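Long-range contact in uncharacterized protein (PDB 3U4Y), which is of unknown function but folds as a seven-bladed beta-propeller, probably related to the lactonase family: residues Y40-T45 with V54-D59. Sequence-based numbering, arbitrary orientation.
Sequences YDFVDT and VVVTSD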
# COMPACT_ATOMS: atom_id res chain seq x y z
N TYR A 40 -18.90 -5.80 -3.77
CA TYR A 40 -18.18 -4.82 -4.58
C TYR A 40 -16.91 -5.40 -5.18
O TYR A 40 -16.50 -6.51 -4.86
CB TYR A 40 -17.81 -3.56 -3.82
CG TYR A 40 -18.96 -2.62 -3.56
CD1 TYR A 40 -19.20 -1.55 -4.38
CD2 TYR A 40 -19.78 -2.79 -2.46
CE1 TYR A 40 -20.23 -0.69 -4.13
CE2 TYR A 40 -20.82 -1.94 -2.20
CZ TYR A 40 -21.05 -0.89 -3.04
OH TYR A 40 -22.09 -0.03 -2.78
N ASP A 41 -16.31 -4.58 -6.03
CA ASP A 41 -15.15 -4.90 -6.82
C ASP A 41 -13.86 -4.52 -6.05
O ASP A 41 -13.07 -3.67 -6.50
CB ASP A 41 -15.30 -4.09 -8.11
CG ASP A 41 -14.38 -4.54 -9.19
OD1 ASP A 41 -14.10 -5.76 -9.24
OD2 ASP A 41 -13.95 -3.69 -9.98
N PHE A 42 -13.65 -5.13 -4.89
CA PHE A 42 -12.64 -4.67 -3.92
C PHE A 42 -11.18 -4.81 -4.37
O PHE A 42 -10.79 -5.79 -4.99
CB PHE A 42 -12.82 -5.35 -2.57
CG PHE A 42 -14.03 -4.89 -1.80
CD1 PHE A 42 -14.43 -3.56 -1.84
CD2 PHE A 42 -14.77 -5.78 -1.03
CE1 PHE A 42 -15.54 -3.14 -1.13
CE2 PHE A 42 -15.88 -5.37 -0.32
CZ PHE A 42 -16.26 -4.04 -0.38
N VAL A 43 -10.37 -3.81 -4.01
CA VAL A 43 -8.96 -3.79 -4.39
C VAL A 43 -8.02 -3.67 -3.19
O VAL A 43 -7.42 -4.66 -2.78
CB VAL A 43 -8.65 -2.70 -5.47
CG1 VAL A 43 -7.22 -2.82 -5.93
CG2 VAL A 43 -9.59 -2.84 -6.67
N ASP A 44 -7.90 -2.47 -2.62
CA ASP A 44 -6.92 -2.23 -1.54
C ASP A 44 -7.60 -1.69 -0.27
O ASP A 44 -8.79 -1.38 -0.28
CB ASP A 44 -5.81 -1.26 -2.02
CG ASP A 44 -4.53 -1.36 -1.19
OD1 ASP A 44 -3.85 -0.32 -0.99
OD2 ASP A 44 -4.19 -2.49 -0.76
N THR A 45 -6.82 -1.61 0.82
CA THR A 45 -7.27 -1.06 2.11
C THR A 45 -6.20 -0.21 2.77
O THR A 45 -5.00 -0.46 2.63
CB THR A 45 -7.57 -2.14 3.16
OG1 THR A 45 -6.75 -3.30 2.92
CG2 THR A 45 -9.00 -2.53 3.15
N VAL A 54 -11.17 1.96 9.00
CA VAL A 54 -10.61 1.30 7.84
C VAL A 54 -11.21 1.89 6.57
O VAL A 54 -12.27 2.52 6.61
CB VAL A 54 -10.91 -0.21 7.90
CG1 VAL A 54 -11.21 -0.76 6.52
CG2 VAL A 54 -9.76 -0.94 8.55
N VAL A 55 -10.51 1.71 5.45
CA VAL A 55 -11.02 2.12 4.16
C VAL A 55 -10.78 1.04 3.11
O VAL A 55 -9.67 0.51 3.02
CB VAL A 55 -10.40 3.44 3.72
CG1 VAL A 55 -10.38 3.52 2.23
CG2 VAL A 55 -11.19 4.60 4.28
N VAL A 56 -11.81 0.69 2.34
CA VAL A 56 -11.66 -0.24 1.21
C VAL A 56 -12.08 0.41 -0.10
O VAL A 56 -13.03 1.18 -0.13
CB VAL A 56 -12.46 -1.54 1.40
CG1 VAL A 56 -11.85 -2.64 0.58
CG2 VAL A 56 -12.45 -1.97 2.83
N THR A 57 -11.38 0.09 -1.17
CA THR A 57 -11.65 0.70 -2.47
C THR A 57 -12.26 -0.32 -3.43
O THR A 57 -12.22 -1.52 -3.19
CB THR A 57 -10.36 1.28 -3.09
OG1 THR A 57 -9.31 0.32 -2.97
CG2 THR A 57 -9.94 2.56 -2.38
N SER A 58 -12.84 0.16 -4.52
CA SER A 58 -13.31 -0.73 -5.56
C SER A 58 -13.08 -0.10 -6.92
O SER A 58 -13.09 1.12 -7.08
CB SER A 58 -14.77 -1.13 -5.35
OG SER A 58 -15.66 -0.03 -5.49
N ASP A 59 -12.84 -0.98 -7.89
CA ASP A 59 -12.41 -0.59 -9.22
C ASP A 59 -13.60 -0.23 -10.09
O ASP A 59 -13.91 0.95 -10.25
CB ASP A 59 -11.63 -1.75 -9.85
CG ASP A 59 -10.90 -1.35 -11.10
OD1 ASP A 59 -10.80 -0.14 -11.35
OD2 ASP A 59 -10.41 -2.25 -11.82
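The Phe-42 ring has Tyr-40 CB on one face, offset toward the rim, while from the opposite side Val-56 CG1 makes an off-centre CH-pi contact, 4.1 Å from the ring centroid. At the ring edge, in plane, Thr-57 O lies 3.3 Å from Phe-42 CD1. The ring reaches this position with CG anti to the carbonyl carbon (chi1 -72°), crossing Val-56 at about a right angle. An alanine here would remove the ring that separates Tyr-40 CB from Val-56 CG1 and would probably loosen the packing against Val-15. On the same sheet face, Thr-45 and Val-56 run side by side, their CG2 methyls 3.5 Å apart. The two segments belong to the beta hairpin of strands 42-47 and 53-58, the first two strands of a propeller blade, packed against strands 11-16 and 89-91 of the adjoining blades. Between the non-hydrogen-bonded pairs Phe-42/Ser-58 and Thr-45/Val-56 the register slips by one residue, a beta bulge. Here Thr-57 makes three bonds to Val-43 and Asp-44: its O accepts Val-43 N from above the carbonyl plane, its N donates to Asp-44 O in plane at 3.1 Å, and OG1 accepts Asp-44 N at 3.1 Å. OG1 also bonds Ala-87 O, tying the bulge to the chain just before strand 89-91, which opens the next blade. Asp-59 N donates to a lone pair of Asp-41 O at 3.0 Å. Asp-41 and Asp-59 lie alongside, carboxylate planes 9° and OD2 atoms 4.2 Å apart, a proximity that may raise a pKa, although Asp-41 OD2 also accepts Phe-60 N.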